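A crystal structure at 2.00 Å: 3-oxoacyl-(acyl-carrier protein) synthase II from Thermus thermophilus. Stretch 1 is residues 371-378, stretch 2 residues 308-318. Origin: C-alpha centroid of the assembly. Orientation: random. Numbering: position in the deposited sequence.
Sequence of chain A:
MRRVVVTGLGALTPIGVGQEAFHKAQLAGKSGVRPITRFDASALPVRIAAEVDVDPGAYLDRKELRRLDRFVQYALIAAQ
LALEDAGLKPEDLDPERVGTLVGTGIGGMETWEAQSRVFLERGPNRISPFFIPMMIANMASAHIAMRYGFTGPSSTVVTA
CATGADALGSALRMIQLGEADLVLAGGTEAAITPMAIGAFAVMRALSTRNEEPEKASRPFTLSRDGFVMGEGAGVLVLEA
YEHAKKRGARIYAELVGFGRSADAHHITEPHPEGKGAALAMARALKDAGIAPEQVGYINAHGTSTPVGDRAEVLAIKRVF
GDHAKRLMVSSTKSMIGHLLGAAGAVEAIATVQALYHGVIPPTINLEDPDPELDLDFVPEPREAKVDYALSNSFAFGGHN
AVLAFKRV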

# COMPACT_ATOMS: atom_id res chain seq x y z
N PRO A 371 -9.09 -2.89 36.46
CA PRO A 371 -8.01 -2.56 37.40
C PRO A 371 -6.61 -3.03 36.99
O PRO A 371 -5.62 -2.46 37.40
CB PRO A 371 -8.48 -3.20 38.70
CG PRO A 371 -9.26 -4.40 38.22
CD PRO A 371 -10.05 -3.82 37.07
N GLU A 372 -6.54 -4.08 36.18
CA GLU A 372 -5.26 -4.60 35.73
C GLU A 372 -4.53 -3.58 34.84
O GLU A 372 -3.31 -3.63 34.69
CB GLU A 372 -5.45 -5.91 34.97
CG GLU A 372 -4.17 -6.46 34.36
CD GLU A 372 -4.42 -7.62 33.42
OE1 GLU A 372 -4.52 -8.78 33.90
OE2 GLU A 372 -4.54 -7.38 32.20
N LEU A 373 -5.30 -2.67 34.25
CA LEU A 373 -4.76 -1.64 33.36
C LEU A 373 -4.82 -0.29 34.09
O LEU A 373 -5.70 0.53 33.82
CB LEU A 373 -5.59 -1.57 32.08
CG LEU A 373 -5.93 -2.92 31.42
CD1 LEU A 373 -6.90 -2.71 30.27
CD2 LEU A 373 -4.65 -3.59 30.93
N ASP A 374 -3.88 -0.06 34.99
CA ASP A 374 -3.86 1.17 35.79
C ASP A 374 -3.28 2.41 35.11
O ASP A 374 -2.26 2.95 35.54
CB ASP A 374 -3.12 0.92 37.11
CG ASP A 374 -1.66 0.56 36.90
OD1 ASP A 374 -1.39 -0.40 36.15
OD2 ASP A 374 -0.79 1.24 37.48
N LEU A 375 -3.95 2.87 34.06
CA LEU A 375 -3.51 4.07 33.36
C LEU A 375 -4.66 5.06 33.38
O LEU A 375 -5.81 4.67 33.55
CB LEU A 375 -3.12 3.75 31.91
CG LEU A 375 -1.86 2.92 31.68
CD1 LEU A 375 -1.63 2.74 30.19
CD2 LEU A 375 -0.66 3.61 32.32
N ASP A 376 -4.34 6.34 33.22
CA ASP A 376 -5.37 7.37 33.22
C ASP A 376 -6.00 7.40 31.82
O ASP A 376 -5.40 7.92 30.89
CB ASP A 376 -4.74 8.73 33.53
CG ASP A 376 -5.77 9.83 33.66
OD1 ASP A 376 -6.92 9.64 33.23
OD2 ASP A 376 -5.42 10.91 34.20
N PHE A 377 -7.20 6.83 31.70
CA PHE A 377 -7.89 6.77 30.41
C PHE A 377 -8.83 7.93 30.08
O PHE A 377 -9.65 7.83 29.16
CB PHE A 377 -8.62 5.44 30.29
CG PHE A 377 -7.70 4.25 30.27
CD1 PHE A 377 -6.75 4.11 29.26
CD2 PHE A 377 -7.77 3.28 31.27
CE1 PHE A 377 -5.86 3.03 29.25
CE2 PHE A 377 -6.89 2.19 31.26
CZ PHE A 377 -5.93 2.07 30.25
N VAL A 378 -8.72 9.02 30.83
CA VAL A 378 -9.52 10.22 30.61
C VAL A 378 -11.02 9.97 30.37
O VAL A 378 -11.53 10.11 29.25
CB VAL A 378 -8.93 11.02 29.41
CG1 VAL A 378 -9.54 12.39 29.33
CG2 VAL A 378 -7.41 11.11 29.55
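Stretch 2 (308-318) GDRAEVLAIKR

Residues 308-318 form a stretch of helix, part of a longer one that begins earlier and continues later in the chain, and it packs against residues 371-378, which have no regular secondary structure. Backbone hydrogen bonds of the i to i+4 type run along the helix, from Glu312 N to Gly308 O (3.1 Å) through to Arg318 N to Leu314 O (3.1 Å). With no regular axis in the 371-378 segment, the packing is best described by its register: the closest CA pair is Leu373 CA to Val313 CA, at 6.3 Å. The two stretches together bury 441 Å², and the largest shares belong to Leu375, Lys317 and Leu373, with Val313 close behind.

Leu375 points its CA-to-CB bond toward the helix, and its CD1 lies 3.7 Å from Val313 CG1 and 3.9 Å from Ile316 CG2. One methyl group thus meets two side chains about one turn apart, since Val313 and Ile316 are three residues apart and both direct their CA-to-CB bonds toward the segment. Leu373 starts out sideways, but its m, t rotamer brings the end of the side chain onto the helix. There CD2 of Leu373 sits 3.7 Å from Val313 CB and 3.9 Å from Arg310 CA, close enough to touch the helix backbone. Phe377 adds a smaller contact: its CZ lies 3.9 Å from Val313 CG2, which approaches the edge of the ring near its plane. Val313 is therefore the common partner of Leu373, Leu375 and Phe377.

Lys317, one turn beyond Val313, closes this apolar patch with a polar anchor. Its side chain is extended beyond chi1 (m, then t, t, t), which carries the ammonium group to the segment's backbone. Lys317 NZ forms a salt bridge with Asp374 OD1 at a very short 2.5 Å and donates a weak hydrogen bond to Glu372 O at 3.1 Å. The p rotamer of Asp374 brings its carboxylate to the lysine although its CA-to-CB bond points sideways. A weak hydrogen bond from Leu375 N to Leu373 O (2.9 Å) spans Asp374 within the segment.

A second charged pair involves Arg310 and Glu372, which both reach across from sideways CA-to-CB bonds. Arg310 NE and Glu372 OE2 are 2.7 Å apart in a salt bridge, with the oxygen at the guanidinium edge. The hydrogen bond within it is weak, its angle being 118°, and the position of the carboxylate oxygen is less certain.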

# COMPACT_ATOMS: atom_id res chain seq x y z
N GLY A 308 -5.97 -7.37 22.92
CA GLY A 308 -5.41 -6.15 22.36
C GLY A 308 -5.30 -4.98 23.33
O GLY A 308 -4.23 -4.40 23.49
N ASP A 309 -6.41 -4.62 23.96
CA ASP A 309 -6.40 -3.50 24.91
C ASP A 309 -5.34 -3.69 26.00
O ASP A 309 -4.74 -2.72 26.46
CB ASP A 309 -7.79 -3.34 25.55
CG ASP A 309 -8.78 -2.63 24.63
OD1 ASP A 309 -8.60 -2.70 23.39
OD2 ASP A 309 -9.73 -2.02 25.15
N ARG A 310 -5.09 -4.93 26.40
CA ARG A 310 -4.08 -5.23 27.43
C ARG A 310 -2.65 -5.19 26.88
O ARG A 310 -1.73 -4.71 27.54
CB ARG A 310 -4.36 -6.61 28.03
CG ARG A 310 -3.30 -7.08 29.03
CD ARG A 310 -3.76 -8.35 29.73
NE ARG A 310 -2.80 -8.82 30.72
CZ ARG A 310 -1.87 -9.74 30.48
NH1 ARG A 310 -1.79 -10.29 29.27
NH2 ARG A 310 -1.02 -10.10 31.43
N ALA A 311 -2.47 -5.72 25.67
CA ALA A 311 -1.15 -5.73 25.04
C ALA A 311 -0.63 -4.31 24.90
O ALA A 311 0.57 -4.07 25.06
CB ALA A 311 -1.23 -6.40 23.68
N GLU A 312 -1.53 -3.38 24.60
CA GLU A 312 -1.17 -1.98 24.44
C GLU A 312 -0.72 -1.38 25.78
O GLU A 312 0.35 -0.80 25.88
CB GLU A 312 -2.35 -1.18 23.86
CG GLU A 312 -2.09 0.32 23.73
CD GLU A 312 -2.91 0.99 22.62
OE1 GLU A 312 -4.07 0.57 22.37
OE2 GLU A 312 -2.39 1.94 21.99
N VAL A 313 -1.55 -1.54 26.81
CA VAL A 313 -1.21 -1.02 28.14
C VAL A 313 0.12 -1.59 28.63
O VAL A 313 0.97 -0.85 29.12
CB VAL A 313 -2.33 -1.35 29.15
CG1 VAL A 313 -1.91 -0.92 30.55
CG2 VAL A 313 -3.62 -0.64 28.74
N LEU A 314 0.31 -2.90 28.49
CA LEU A 314 1.56 -3.53 28.91
C LEU A 314 2.73 -2.94 28.14
O LEU A 314 3.82 -2.78 28.68
CB LEU A 314 1.51 -5.04 28.67
CG LEU A 314 0.59 -5.87 29.58
CD1 LEU A 314 0.59 -7.31 29.13
CD2 LEU A 314 1.06 -5.75 31.02
N ALA A 315 2.49 -2.61 26.87
CA ALA A 315 3.53 -2.02 26.02
C ALA A 315 3.82 -0.58 26.45
O ALA A 315 4.97 -0.12 26.36
CB ALA A 315 3.08 -2.05 24.56
N ILE A 316 2.79 0.12 26.89
CA ILE A 316 2.96 1.50 27.33
C ILE A 316 3.75 1.50 28.64
O ILE A 316 4.73 2.24 28.77
CB ILE A 316 1.59 2.20 27.53
CG1 ILE A 316 1.02 2.58 26.16
CG2 ILE A 316 1.74 3.42 28.42
CD1 ILE A 316 -0.32 3.27 26.22
N LYS A 317 3.34 0.68 29.59
CA LYS A 317 4.03 0.59 30.87
C LYS A 317 5.48 0.18 30.67
O LYS A 317 6.36 0.58 31.43
CB LYS A 317 3.34 -0.43 31.79
CG LYS A 317 1.95 -0.03 32.25
CD LYS A 317 1.29 -1.15 33.05
CE LYS A 317 -0.09 -0.75 33.53
NZ LYS A 317 -0.78 -1.86 34.26
N ARG A 318 5.73 -0.60 29.63
CA ARG A 318 7.09 -1.05 29.35
C ARG A 318 7.98 0.06 28.81
O ARG A 318 9.14 0.17 29.20
CB ARG A 318 7.07 -2.22 28.37
CG ARG A 318 8.45 -2.84 28.14
CD ARG A 318 8.41 -4.08 27.25
NE ARG A 318 7.52 -5.12 27.77
CZ ARG A 318 6.22 -5.21 27.46
NH1 ARG A 318 5.67 -4.33 26.63
NH2 ARG A 318 5.49 -6.19 27.97